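Cytochrome C (Marichromatium purpuratum 984, PDB 5LO9) probably oxidises thiosulfate, and perhaps also reduces tetrathionate, passing electrons through four c-type hemes carried by fused TsdB and TsdA modules. Local coordinates at residues Arg4-Glu10 with Ala79-Tyr84; Leu43-Tyr47 with Gly133-Pro138; Ile52-Arg56 with Ala69-Thr73; Glu33-Arg39 with Ala140-Tyr146. All coordinates share one frame; numbering follows the deposited sequence.

Contact 1. Residues Arg4-Glu10 with Ala79-Tyr84; sequences RGRTLAE and AVSAYY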
# COMPACT_ATOMS: atom_id res chain seq x y z
N ARG A 4 31.49 17.60 -53.46
CA ARG A 4 32.23 16.40 -53.79
C ARG A 4 31.42 15.17 -53.40
O ARG A 4 31.26 14.23 -54.19
CB ARG A 4 33.60 16.42 -53.09
CG ARG A 4 34.45 15.14 -53.25
CD ARG A 4 35.12 15.00 -54.65
NE ARG A 4 36.52 14.53 -54.55
CZ ARG A 4 37.57 15.33 -54.32
NH1 ARG A 4 37.41 16.65 -54.18
NH2 ARG A 4 38.80 14.79 -54.24
N GLY A 5 30.84 15.20 -52.19
CA GLY A 5 29.97 14.12 -51.76
C GLY A 5 28.84 13.83 -52.73
O GLY A 5 28.58 12.67 -53.07
N ARG A 6 28.15 14.88 -53.18
CA ARG A 6 27.04 14.67 -54.11
C ARG A 6 27.53 14.02 -55.40
O ARG A 6 26.92 13.06 -55.89
CB ARG A 6 26.28 15.98 -54.41
CG ARG A 6 24.85 15.73 -55.03
CD ARG A 6 24.27 16.90 -55.84
NE ARG A 6 24.67 18.20 -55.30
CZ ARG A 6 23.93 18.93 -54.46
NH1 ARG A 6 22.74 18.50 -54.03
NH2 ARG A 6 24.42 20.10 -54.01
N THR A 7 28.63 14.53 -55.97
CA THR A 7 29.04 13.97 -57.25
C THR A 7 29.51 12.52 -57.09
O THR A 7 29.18 11.67 -57.93
CB THR A 7 30.11 14.86 -57.91
OG1 THR A 7 31.28 14.89 -57.09
CG2 THR A 7 29.59 16.35 -58.12
N LEU A 8 30.15 12.17 -55.96
CA LEU A 8 30.51 10.77 -55.72
C LEU A 8 29.28 9.91 -55.48
O LEU A 8 29.22 8.76 -55.94
CB LEU A 8 31.43 10.64 -54.53
CG LEU A 8 32.90 10.98 -54.72
CD1 LEU A 8 33.69 10.70 -53.43
CD2 LEU A 8 33.43 10.18 -55.89
N ALA A 9 28.31 10.42 -54.73
CA ALA A 9 27.12 9.60 -54.50
C ALA A 9 26.32 9.42 -55.78
O ALA A 9 25.84 8.31 -56.06
CB ALA A 9 26.26 10.19 -53.40
N GLU A 10 26.16 10.48 -56.58
CA GLU A 10 25.23 10.41 -57.71
C GLU A 10 25.88 9.93 -59.00
O GLU A 10 25.24 9.24 -59.80
CB GLU A 10 24.60 11.79 -57.96
CG GLU A 10 23.66 12.31 -56.85
CD GLU A 10 22.96 13.62 -57.24
OE1 GLU A 10 23.19 14.12 -58.38
OE2 GLU A 10 22.26 14.20 -56.38
N ALA A 79 33.86 13.87 -47.44
CA ALA A 79 32.82 14.49 -48.26
C ALA A 79 31.57 13.63 -48.30
O ALA A 79 30.46 14.16 -48.11
CB ALA A 79 33.31 14.71 -49.68
N VAL A 80 31.70 12.32 -48.58
CA VAL A 80 30.50 11.47 -48.67
C VAL A 80 29.87 11.31 -47.30
O VAL A 80 28.65 11.18 -47.20
CB VAL A 80 30.75 10.08 -49.28
CG1 VAL A 80 31.02 10.18 -50.75
CG2 VAL A 80 31.86 9.31 -48.56
N SER A 81 30.66 11.27 -46.23
CA SER A 81 30.05 11.22 -44.91
C SER A 81 29.15 12.43 -44.68
O SER A 81 28.00 12.29 -44.24
CB SER A 81 31.13 11.11 -43.85
OG SER A 81 31.98 10.00 -44.11
N ALA A 82 29.63 13.64 -45.01
CA ALA A 82 28.81 14.84 -44.84
C ALA A 82 27.62 14.85 -45.78
O ALA A 82 26.55 15.36 -45.42
CB ALA A 82 29.64 16.08 -45.08
N TYR A 83 27.77 14.32 -46.99
CA TYR A 83 26.65 14.32 -47.93
C TYR A 83 25.52 13.43 -47.43
O TYR A 83 24.36 13.87 -47.35
CB TYR A 83 27.11 13.86 -49.31
CG TYR A 83 25.96 13.58 -50.25
CD1 TYR A 83 25.38 14.58 -50.98
CD2 TYR A 83 25.47 12.30 -50.41
CE1 TYR A 83 24.31 14.33 -51.84
CE2 TYR A 83 24.41 12.03 -51.29
CZ TYR A 83 23.83 13.05 -52.00
OH TYR A 83 22.77 12.79 -52.87
N TYR A 84 25.82 12.19 -47.04
CA TYR A 84 24.76 11.27 -46.64
C TYR A 84 24.17 11.68 -45.30
O TYR A 84 23.00 11.40 -45.03
CB TYR A 84 25.29 9.82 -46.59
CG TYR A 84 25.29 9.17 -47.96
CD1 TYR A 84 24.09 8.96 -48.62
CD2 TYR A 84 26.46 8.82 -48.61
CE1 TYR A 84 24.05 8.41 -49.88
CE2 TYR A 84 26.43 8.24 -49.89
CZ TYR A 84 25.21 8.05 -50.51
OH TYR A 84 25.09 7.51 -51.76

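Contact 2. Residues Leu43-Tyr47 with Gly133-Pro138; sequences LEPAY and GAVFPP. With HEC (heme c), chain D.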
# COMPACT_ATOMS: atom_id res chain seq x y z
N LEU A 43 22.38 9.13 -41.44
CA LEU A 43 23.26 8.60 -40.41
C LEU A 43 24.27 9.66 -40.01
O LEU A 43 24.65 10.51 -40.81
CB LEU A 43 23.96 7.32 -40.90
CG LEU A 43 23.23 6.01 -40.62
CD1 LEU A 43 21.84 5.98 -41.25
CD2 LEU A 43 24.04 4.85 -41.13
N GLU A 44 24.73 9.59 -38.78
CA GLU A 44 25.66 10.59 -38.29
C GLU A 44 26.94 10.56 -39.12
O GLU A 44 27.52 9.48 -39.31
CB GLU A 44 25.96 10.33 -36.82
CG GLU A 44 24.89 10.79 -35.86
CD GLU A 44 24.94 12.26 -35.48
OE1 GLU A 44 25.83 13.02 -35.97
OE2 GLU A 44 24.07 12.65 -34.68
N PRO A 45 27.40 11.69 -39.65
CA PRO A 45 28.62 11.67 -40.48
C PRO A 45 29.83 11.02 -39.83
O PRO A 45 30.55 10.28 -40.51
CB PRO A 45 28.88 13.16 -40.77
CG PRO A 45 27.57 13.76 -40.69
CD PRO A 45 26.85 13.04 -39.57
N ALA A 46 30.05 11.24 -38.53
CA ALA A 46 31.18 10.57 -37.89
C ALA A 46 31.03 9.07 -37.93
O ALA A 46 32.04 8.35 -37.99
CB ALA A 46 31.33 10.97 -36.43
N TYR A 47 29.79 8.57 -37.85
CA TYR A 47 29.59 7.13 -37.85
C TYR A 47 29.91 6.57 -39.23
O TYR A 47 30.67 5.59 -39.35
CB TYR A 47 28.16 6.78 -37.44
CG TYR A 47 27.89 5.30 -37.56
CD1 TYR A 47 28.29 4.40 -36.57
CD2 TYR A 47 27.24 4.79 -38.69
CE1 TYR A 47 28.05 3.01 -36.70
CE2 TYR A 47 27.03 3.44 -38.83
CZ TYR A 47 27.44 2.55 -37.85
OH TYR A 47 27.20 1.23 -38.07
N GLY A 133 23.02 9.52 -31.19
CA GLY A 133 24.28 10.17 -31.45
C GLY A 133 25.20 9.38 -32.36
O GLY A 133 24.80 8.42 -33.03
N ALA A 134 26.46 9.80 -32.39
CA ALA A 134 27.41 9.25 -33.36
C ALA A 134 27.84 7.83 -33.01
O ALA A 134 27.93 6.97 -33.90
CB ALA A 134 28.63 10.13 -33.45
N VAL A 135 28.05 7.54 -31.72
CA VAL A 135 28.43 6.20 -31.28
C VAL A 135 27.38 5.18 -31.65
O VAL A 135 27.71 4.04 -32.00
CB VAL A 135 28.62 6.16 -29.76
CG1 VAL A 135 28.90 4.75 -29.30
CG2 VAL A 135 29.70 7.02 -29.35
N PHE A 136 26.12 5.52 -31.53
CA PHE A 136 25.07 4.50 -31.53
C PHE A 136 24.18 4.69 -32.74
O PHE A 136 23.32 5.59 -32.75
CB PHE A 136 24.28 4.57 -30.22
CG PHE A 136 25.11 4.22 -29.01
CD1 PHE A 136 25.43 2.90 -28.72
CD2 PHE A 136 25.55 5.20 -28.16
CE1 PHE A 136 26.21 2.57 -27.58
CE2 PHE A 136 26.33 4.89 -27.02
CZ PHE A 136 26.66 3.57 -26.73
N PRO A 137 24.34 3.89 -33.79
CA PRO A 137 23.67 4.17 -35.06
C PRO A 137 22.21 3.76 -35.02
O PRO A 137 21.82 2.92 -34.19
CB PRO A 137 24.44 3.29 -36.07
CG PRO A 137 24.82 2.12 -35.27
CD PRO A 137 25.18 2.69 -33.89
N PRO A 138 21.41 4.27 -35.96
CA PRO A 138 20.02 3.81 -36.07
C PRO A 138 19.96 2.40 -36.60
O PRO A 138 20.81 1.97 -37.37
CB PRO A 138 19.40 4.80 -37.05
CG PRO A 138 20.52 5.31 -37.86
CD PRO A 138 21.78 5.17 -37.05
FE HEC D . 23.62 -2.49 -31.26
CHA HEC D . 25.55 -1.24 -33.89
CHB HEC D . 21.72 -4.34 -33.56
CHC HEC D . 21.59 -3.64 -28.67
CHD HEC D . 25.68 -0.88 -28.97
NA HEC D . 23.64 -2.72 -33.34
C1A HEC D . 24.47 -2.15 -34.20
C2A HEC D . 24.24 -2.53 -35.60
C3A HEC D . 23.12 -3.47 -35.51
C4A HEC D . 22.82 -3.51 -34.05
CMA HEC D . 22.46 -4.19 -36.65
CAA HEC D . 24.96 -2.10 -36.85
CBA HEC D . 24.26 -0.89 -37.44
CGA HEC D . 24.90 -0.47 -38.74
O1A HEC D . 24.58 0.63 -39.24
O2A HEC D . 25.73 -1.24 -39.28
NB HEC D . 21.96 -3.75 -31.14
C1B HEC D . 21.35 -4.38 -32.14
C2B HEC D . 20.20 -5.20 -31.70
C3B HEC D . 20.18 -5.00 -30.25
C4B HEC D . 21.31 -4.09 -30.02
CMB HEC D . 19.29 -6.04 -32.56
CAB HEC D . 19.24 -5.54 -29.21
CBB HEC D . 19.21 -7.04 -29.27
NC HEC D . 23.62 -2.29 -29.20
C1C HEC D . 22.73 -2.79 -28.35
C2C HEC D . 23.01 -2.44 -26.94
C3C HEC D . 24.23 -1.64 -27.00
C4C HEC D . 24.52 -1.62 -28.46
CMC HEC D . 22.19 -2.88 -25.76
CAC HEC D . 25.01 -0.92 -25.92
CBC HEC D . 25.24 -1.62 -24.62
ND HEC D . 25.30 -1.28 -31.40
C1D HEC D . 25.99 -0.76 -30.39
C2D HEC D . 27.14 0.04 -30.83
C3D HEC D . 27.12 -0.04 -32.27
C4D HEC D . 25.92 -0.89 -32.52
CMD HEC D . 28.13 0.76 -29.99
CAD HEC D . 28.09 0.60 -33.24
CBD HEC D . 29.20 -0.38 -33.64
CGD HEC D . 30.33 0.32 -34.38
O1D HEC D . 30.78 -0.28 -35.37
O2D HEC D . 30.74 1.45 -33.99

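Contact 3. Residues Ile52-Arg56 with Ala69-Thr73; sequences IERFR and AERLT. With HEC (heme c), chain D; PGO (S-1,2-propanediol), chain I.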
# COMPACT_ATOMS: atom_id res chain seq x y z
N ILE A 52 33.52 3.42 -42.78
CA ILE A 52 34.41 3.30 -43.93
C ILE A 52 35.81 2.93 -43.45
O ILE A 52 36.48 2.07 -44.02
CB ILE A 52 34.37 4.60 -44.75
CG1 ILE A 52 33.03 4.69 -45.50
CG2 ILE A 52 35.47 4.64 -45.77
CD1 ILE A 52 32.65 6.07 -46.01
N GLU A 53 36.25 3.54 -42.36
CA GLU A 53 37.57 3.24 -41.86
C GLU A 53 37.62 1.86 -41.23
O GLU A 53 38.68 1.23 -41.23
CB GLU A 53 38.02 4.32 -40.87
CG GLU A 53 38.54 5.58 -41.56
CD GLU A 53 38.62 6.84 -40.64
OE1 GLU A 53 38.40 6.73 -39.40
OE2 GLU A 53 38.91 7.95 -41.16
N ARG A 54 36.49 1.36 -40.71
CA ARG A 54 36.47 -0.02 -40.20
C ARG A 54 36.74 -1.00 -41.32
O ARG A 54 37.51 -1.96 -41.15
CB ARG A 54 35.13 -0.38 -39.55
CG ARG A 54 34.87 0.26 -38.21
CD ARG A 54 34.22 -0.67 -37.22
NE ARG A 54 33.61 0.10 -36.15
CZ ARG A 54 34.31 0.67 -35.17
NH1 ARG A 54 35.63 0.56 -35.10
NH2 ARG A 54 33.69 1.37 -34.25
N PHE A 55 36.10 -0.79 -42.48
CA PHE A 55 36.34 -1.62 -43.65
C PHE A 55 37.82 -1.59 -44.01
O PHE A 55 38.43 -2.63 -44.26
CB PHE A 55 35.51 -1.10 -44.81
CG PHE A 55 34.08 -1.54 -44.84
CD1 PHE A 55 33.76 -2.83 -45.18
CD2 PHE A 55 33.06 -0.65 -44.58
CE1 PHE A 55 32.45 -3.23 -45.23
CE2 PHE A 55 31.74 -1.04 -44.61
CZ PHE A 55 31.43 -2.32 -44.93
N ARG A 56 38.42 -0.40 -44.00
CA ARG A 56 39.81 -0.22 -44.39
C ARG A 56 40.78 -0.88 -43.42
O ARG A 56 41.86 -1.32 -43.84
CB ARG A 56 40.10 1.28 -44.51
CG ARG A 56 39.40 1.85 -45.72
CD ARG A 56 39.19 3.30 -45.60
NE ARG A 56 40.39 4.14 -45.70
CZ ARG A 56 40.84 4.66 -46.84
NH1 ARG A 56 40.22 4.39 -47.96
NH2 ARG A 56 41.89 5.47 -46.84
N ALA A 69 35.35 0.98 -50.29
CA ALA A 69 35.88 1.67 -49.13
C ALA A 69 37.38 1.90 -49.25
O ALA A 69 37.87 2.88 -48.68
CB ALA A 69 35.57 0.88 -47.88
N GLU A 70 38.13 1.00 -49.91
CA GLU A 70 39.58 1.20 -50.00
C GLU A 70 39.96 2.25 -51.05
O GLU A 70 40.98 2.94 -50.89
CB GLU A 70 40.31 -0.13 -50.26
CG GLU A 70 40.42 -0.54 -51.74
CD GLU A 70 41.30 -1.79 -51.99
OE1 GLU A 70 42.39 -1.93 -51.36
OE2 GLU A 70 40.86 -2.61 -52.85
N ARG A 71 39.12 2.43 -52.07
CA ARG A 71 39.43 3.36 -53.14
C ARG A 71 39.21 4.81 -52.76
O ARG A 71 39.63 5.69 -53.52
CB ARG A 71 38.60 3.05 -54.39
CG ARG A 71 39.39 2.32 -55.44
CD ARG A 71 38.52 1.85 -56.60
NE ARG A 71 39.23 0.97 -57.53
CZ ARG A 71 40.33 1.31 -58.21
NH1 ARG A 71 40.87 2.53 -58.09
NH2 ARG A 71 40.90 0.42 -59.02
N LEU A 72 38.59 5.10 -51.63
CA LEU A 72 38.35 6.48 -51.22
C LEU A 72 39.63 7.11 -50.67
O LEU A 72 40.45 6.44 -50.04
CB LEU A 72 37.25 6.55 -50.16
CG LEU A 72 35.89 6.08 -50.62
CD1 LEU A 72 34.97 6.08 -49.44
CD2 LEU A 72 35.34 6.93 -51.76
N THR A 73 39.82 8.39 -50.95
CA THR A 73 40.85 9.15 -50.25
C THR A 73 40.25 9.69 -48.98
O THR A 73 39.03 9.73 -48.83
CB THR A 73 41.37 10.29 -51.12
OG1 THR A 73 40.29 11.19 -51.44
CG2 THR A 73 41.98 9.76 -52.40
FE HEC D . 23.62 -2.49 -31.26
CHA HEC D . 25.55 -1.24 -33.89
CHB HEC D . 21.72 -4.34 -33.56
CHC HEC D . 21.59 -3.64 -28.67
CHD HEC D . 25.68 -0.88 -28.97
NA HEC D . 23.64 -2.72 -33.34
C1A HEC D . 24.47 -2.15 -34.20
C2A HEC D . 24.24 -2.53 -35.60
C3A HEC D . 23.12 -3.47 -35.51
C4A HEC D . 22.82 -3.51 -34.05
CMA HEC D . 22.46 -4.19 -36.65
CAA HEC D . 24.96 -2.10 -36.85
CBA HEC D . 24.26 -0.89 -37.44
CGA HEC D . 24.90 -0.47 -38.74
O1A HEC D . 24.58 0.63 -39.24
O2A HEC D . 25.73 -1.24 -39.28
NB HEC D . 21.96 -3.75 -31.14
C1B HEC D . 21.35 -4.38 -32.14
C2B HEC D . 20.20 -5.20 -31.70
C3B HEC D . 20.18 -5.00 -30.25
C4B HEC D . 21.31 -4.09 -30.02
CMB HEC D . 19.29 -6.04 -32.56
CAB HEC D . 19.24 -5.54 -29.21
CBB HEC D . 19.21 -7.04 -29.27
NC HEC D . 23.62 -2.29 -29.20
C1C HEC D . 22.73 -2.79 -28.35
C2C HEC D . 23.01 -2.44 -26.94
C3C HEC D . 24.23 -1.64 -27.00
C4C HEC D . 24.52 -1.62 -28.46
CMC HEC D . 22.19 -2.88 -25.76
CAC HEC D . 25.01 -0.92 -25.92
CBC HEC D . 25.24 -1.62 -24.62
ND HEC D . 25.30 -1.28 -31.40
C1D HEC D . 25.99 -0.76 -30.39
C2D HEC D . 27.14 0.04 -30.83
C3D HEC D . 27.12 -0.04 -32.27
C4D HEC D . 25.92 -0.89 -32.52
CMD HEC D . 28.13 0.76 -29.99
CAD HEC D . 28.09 0.60 -33.24
CBD HEC D . 29.20 -0.38 -33.64
CGD HEC D . 30.33 0.32 -34.38
O1D HEC D . 30.78 -0.28 -35.37
O2D HEC D . 30.74 1.45 -33.99
C1 PGO I . 37.43 3.57 -32.83
C2 PGO I . 36.12 3.46 -32.02
C3 PGO I . 35.90 2.00 -31.56
O1 PGO I . 37.79 2.24 -33.30
O2 PGO I . 34.96 3.94 -32.75

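Contact 4. Residues Glu33-Arg39 with Ala140-Tyr146; sequences EALGAAR and AGQPYSY. With HEC (heme c), chain C; EDO (1,2-ethanediol), chain U.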
# COMPACT_ATOMS: atom_id res chain seq x y z
N GLU A 33 17.42 -3.98 -50.42
CA GLU A 33 17.23 -5.29 -49.81
C GLU A 33 18.01 -6.37 -50.53
O GLU A 33 18.69 -7.18 -49.89
CB GLU A 33 15.75 -5.64 -49.82
CG GLU A 33 15.00 -5.10 -48.66
CD GLU A 33 15.42 -5.74 -47.35
OE1 GLU A 33 16.05 -6.84 -47.36
OE2 GLU A 33 15.09 -5.10 -46.33
N ALA A 34 17.91 -6.42 -51.87
CA ALA A 34 18.53 -7.52 -52.63
C ALA A 34 20.05 -7.57 -52.46
O ALA A 34 20.63 -8.66 -52.37
CB ALA A 34 18.19 -7.39 -54.10
N LEU A 35 20.72 -6.41 -52.49
CA LEU A 35 22.17 -6.33 -52.31
C LEU A 35 22.57 -6.35 -50.84
O LEU A 35 23.75 -6.55 -50.53
CB LEU A 35 22.71 -5.04 -52.92
CG LEU A 35 22.37 -4.81 -54.40
CD1 LEU A 35 22.47 -3.35 -54.77
CD2 LEU A 35 23.34 -5.60 -55.24
N GLY A 36 21.63 -6.10 -49.92
CA GLY A 36 22.04 -5.93 -48.55
C GLY A 36 22.83 -4.66 -48.36
O GLY A 36 23.69 -4.58 -47.46
N ALA A 37 22.56 -3.65 -49.18
CA ALA A 37 23.22 -2.36 -49.06
C ALA A 37 22.51 -1.52 -48.01
O ALA A 37 21.28 -1.40 -48.03
CB ALA A 37 23.20 -1.65 -50.41
N ALA A 38 23.29 -0.94 -47.11
CA ALA A 38 22.75 -0.27 -45.95
C ALA A 38 22.03 1.00 -46.36
O ALA A 38 22.21 1.54 -47.45
CB ALA A 38 23.85 0.10 -44.96
N ARG A 39 21.15 1.44 -45.46
CA ARG A 39 20.72 2.83 -45.44
C ARG A 39 21.89 3.70 -45.03
O ARG A 39 22.50 3.49 -43.97
CB ARG A 39 19.57 3.01 -44.45
CG ARG A 39 19.23 4.45 -44.17
CD ARG A 39 18.33 4.62 -42.95
NE ARG A 39 18.44 5.99 -42.42
CZ ARG A 39 18.05 6.36 -41.21
NH1 ARG A 39 17.51 5.47 -40.39
NH2 ARG A 39 18.23 7.62 -40.80
N ALA A 140 16.42 1.63 -37.18
CA ALA A 140 15.15 1.83 -37.83
C ALA A 140 15.34 2.11 -39.31
O ALA A 140 16.11 2.98 -39.71
CB ALA A 140 14.44 2.99 -37.16
N GLY A 141 14.62 1.34 -40.13
CA GLY A 141 14.65 1.52 -41.57
C GLY A 141 15.84 0.91 -42.28
O GLY A 141 15.83 0.85 -43.51
N GLN A 142 16.84 0.40 -41.56
CA GLN A 142 17.89 -0.34 -42.23
C GLN A 142 17.29 -1.58 -42.88
O GLN A 142 16.45 -2.25 -42.27
CB GLN A 142 18.98 -0.75 -41.24
CG GLN A 142 19.92 0.35 -40.86
CD GLN A 142 20.85 0.80 -42.01
OE1 GLN A 142 20.77 0.30 -43.14
NE2 GLN A 142 21.74 1.72 -41.70
N PRO A 143 17.69 -1.93 -44.10
CA PRO A 143 17.13 -3.13 -44.74
C PRO A 143 17.28 -4.37 -43.87
O PRO A 143 18.22 -4.50 -43.08
CB PRO A 143 17.96 -3.26 -46.03
CG PRO A 143 18.32 -1.90 -46.37
CD PRO A 143 18.57 -1.20 -45.01
N TYR A 144 16.29 -5.26 -43.99
CA TYR A 144 16.32 -6.52 -43.27
C TYR A 144 17.60 -7.28 -43.54
O TYR A 144 18.29 -7.71 -42.61
CB TYR A 144 15.12 -7.37 -43.67
CG TYR A 144 15.13 -8.83 -43.19
CD1 TYR A 144 14.60 -9.20 -41.92
CD2 TYR A 144 15.62 -9.85 -44.01
CE1 TYR A 144 14.58 -10.53 -41.51
CE2 TYR A 144 15.60 -11.16 -43.61
CZ TYR A 144 15.09 -11.51 -42.36
OH TYR A 144 15.11 -12.84 -42.01
N SER A 145 17.95 -7.43 -44.82
CA SER A 145 19.14 -8.20 -45.17
C SER A 145 20.39 -7.63 -44.52
O SER A 145 21.28 -8.39 -44.13
CB SER A 145 19.29 -8.26 -46.68
OG SER A 145 19.23 -6.96 -47.25
N TYR A 146 20.47 -6.29 -44.41
CA TYR A 146 21.66 -5.65 -43.85
C TYR A 146 21.76 -5.86 -42.35
O TYR A 146 22.83 -6.23 -41.83
CB TYR A 146 21.65 -4.17 -44.16
CG TYR A 146 22.83 -3.47 -43.54
CD1 TYR A 146 24.11 -3.73 -43.96
CD2 TYR A 146 22.65 -2.58 -42.50
CE1 TYR A 146 25.22 -3.09 -43.37
CE2 TYR A 146 23.74 -1.94 -41.90
CZ TYR A 146 25.02 -2.21 -42.34
OH TYR A 146 26.08 -1.59 -41.75
FE HEC C . 28.44 0.90 -49.60
CHA HEC C . 27.84 -0.70 -46.56
CHB HEC C . 29.34 3.85 -47.88
CHC HEC C . 29.38 2.38 -52.64
CHD HEC C . 27.30 -1.95 -51.35
NA HEC C . 28.57 1.48 -47.60
C1A HEC C . 28.28 0.70 -46.53
C2A HEC C . 28.49 1.39 -45.22
C3A HEC C . 28.94 2.72 -45.64
C4A HEC C . 28.94 2.67 -47.11
CMA HEC C . 29.29 3.83 -44.72
CAA HEC C . 28.29 0.89 -43.81
CBA HEC C . 26.88 1.30 -43.41
CGA HEC C . 26.54 1.19 -41.94
O1A HEC C . 25.33 1.29 -41.62
O2A HEC C . 27.42 1.01 -41.08
NB HEC C . 29.20 2.76 -50.15
C1B HEC C . 29.47 3.78 -49.33
C2B HEC C . 30.00 4.95 -50.04
C3B HEC C . 30.02 4.53 -51.45
C4B HEC C . 29.51 3.15 -51.40
CMB HEC C . 30.38 6.25 -49.44
CAB HEC C . 30.49 5.31 -52.63
CBB HEC C . 31.94 5.71 -52.39
NC HEC C . 28.34 0.32 -51.61
C1C HEC C . 28.78 1.03 -52.65
C2C HEC C . 28.56 0.34 -53.94
C3C HEC C . 27.93 -0.92 -53.56
C4C HEC C . 27.84 -0.82 -52.09
CMC HEC C . 28.90 0.85 -55.29
CAC HEC C . 27.47 -2.06 -54.42
CBC HEC C . 28.55 -2.53 -55.34
ND HEC C . 27.72 -0.98 -49.06
C1D HEC C . 27.33 -1.95 -49.89
C2D HEC C . 26.86 -3.16 -49.19
C3D HEC C . 27.01 -2.82 -47.78
C4D HEC C . 27.56 -1.44 -47.81
CMD HEC C . 26.37 -4.44 -49.78
CAD HEC C . 26.73 -3.74 -46.63
CBD HEC C . 28.13 -4.19 -46.19
CGD HEC C . 28.07 -5.16 -45.05
O1D HEC C . 29.03 -5.22 -44.23
O2D HEC C . 27.06 -5.89 -45.02
C1 EDO U . 14.05 -3.17 -52.53
O1 EDO U . 14.82 -2.37 -51.62
C2 EDO U . 15.01 -4.06 -53.34
O2 EDO U . 14.31 -5.27 -53.67

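Contact 1. Residues Arg4-Glu10 with Ala79-Tyr84
Tyr83 fits as a knob into a hole formed by Gly5, Arg6, Ala9 and Glu10 on helix 2-10. With CG opposite its own backbone N (chi1 169°), the ring takes Arg6 CA above one face, 3.9 Å from its centroid, in a CH-pi contact. Ala9 CB meets Tyr83 CE2 at 3.4 Å and also touches Tyr84 OH. Gly5 permits the close crossing: its CA lies 3.8 Å from Tyr83 CB, and a side chain there would collide. The axes accordingly pass 7.7 Å apart, crossed at -86°. Leu8 CD1 meets Val80 CG1 at 3.8 Å, and Val80 also touches the heme attached through Cys21 and Cys24. The outer side is looser. Arg6 CB and CG rest on Tyr83 CE1, but the guanidinium turns off to a salt bridge with Glu3, as Arg4 does with Asp76. Cutting Tyr83 back to an alanine is likely to empty the hole and take the ring from over Arg6 CA, while Ala9 would keep only its contact with Tyr84. This nearly perpendicular pairing of terminal helices is characteristic of class I cytochrome c domains; its chemistry implies a joint of fitted apolar surfaces, with Arg4 and Arg6 carrying their charges to partners outside it.

Contact 2. Residues Leu43-Tyr47 with Gly133-Pro138
Tyr47 lays one ring face over Pro137, whose CB sits 3.7 Å from the ring centroid and 16° off the normal, a CH-pi contact displaced toward the rim near CZ and CE1. The ring gets there because CG is anti to the Tyr47 backbone N (chi1 175°), which carries it off the start of helix 45-57. At its far end Tyr47 OH is hydrogen-bonded to a propionate of the heme attached through Cys21 and Cys24, and also lies 2.9 Å from O1A of the heme ligated by His125. Pro137 serves this second heme directly, its CD standing 3.6 Å from heme CAD, while Pro137 O accepts a hydrogen bond from His125 ND1 that would help fix the imidazole's rotation. Phe136 CE1 touches the same heme at CMD, 3.6 Å away. Farther out, Leu43 CD1 meets Pro138 CG at 3.7 Å. Toward solvent the fit thins to Ala46 CB against Ala134 CB, 4.1 Å apart. Across the domain boundary the chemistry is thus apolar, proline against aromatic ring, and the phenol hydroxyl, bonded to one heme's propionate, lies close to a propionate of the other, consistent with close heme-to-heme electron transfer.

Contact 3. Residues Ile52-Arg56 with Ala69-Thr73
Arg56 NH1 holds two backbone carbonyls, Ala69 O and Leu72 O, each 2.9 Å away. The bond to Ala69 O is the straighter (157° at the hydrogen) and lies in both the guanidinium and the carbonyl plane; Leu72 O stands 24° out of the guanidinium plane. A bend at chi3 (71°) folds the arginine back over Ala69, and its positive charge would probably be favoured at this C-terminal end of helix 66-71. Beneath, Phe55 CB packs on Ala69 CB at 3.7 Å, and Ile52 CG2 meets Leu72 CD1 crosswise at 4.0 Å. Arg54 leads off to the heme ligated by His125: Arg54 NE hydrogen-bonds heme O1D and Arg54 NH2 heme O2D, both at 3.0 Å, while NH1 is held by Gln59 and a crystallisation propanediol also bonds the group. A leucine in place of Arg54 is likely to leave that propionate's charge without its two-pronged mate. Helix 45-57 is thus joined to the end of helix 66-71, while Ile77 of helix 74-86 touches Ile52, Arg56 and Leu72.

Contact 4. Residues Glu33-Arg39 with Ala140-Tyr146
Glu33 reaches from its loop to the first turn of helix 144-156. Its CB lies 3.8 Å and its CG 4.0 Å from O1 of a bound ethanediol, probably a crystallisation additive; a bend at chi2 (-67°) then brings CD alongside Pro143 CB. At the tip the carboxylate divides its oxygens, OE1 accepting Ser145 N at 3.2 Å and OE2 accepting Tyr144 N at 2.6 Å, both on the syn side. OE2 also receives Arg94 N. Ser145 OG returns the grip, donating to a lone pair of Glu33 O at 2.7 Å. Gly36 and Ala37 form a G1 beta bulge facing Asp32, where the loop lines the first heme's pocket. Farther along, the amide of Gln142 bonds Arg39 twice, through OE1 to Arg39 N (2.6 Å) and NE2 to Arg39 O (3.0 Å). Ala38 CB sits 3.6 Å from the Tyr146 ring centroid, a CH-pi contact only 7° off the normal. Tyr146 OH bonds Arg60 and a propionate of the His125 heme. Ala38 O accepts from His25 ND1, which would help hold that ligand's imidazole in orientation. The contact thus bridges helix 22-25, touched by Ala37, to helix 144-156, with Tyr144 packed on helix 176-187.

Overall arrangement
From the N terminus, the chain enters contact 1 at 4-10, which closes its loop at 79-84 and joins the terminal helices of the first cytochrome domain. Residues 33-39, 43-47 and 52-56 then open contacts 4, 2 and 3 in turn. Contact 3 closes first, at 69-73, nested inside all the others. The chain then passes into the second domain, where 133-138 closes contact 2 and 140-146 closes contact 4 around it; both cross contact 1. Contacts 1 and 3 therefore build one domain, touching through Val80 and Ile52, whereas contacts 2 and 4 tie the two domains, meeting at Leu43 with Gln142 and Arg39 with Pro138.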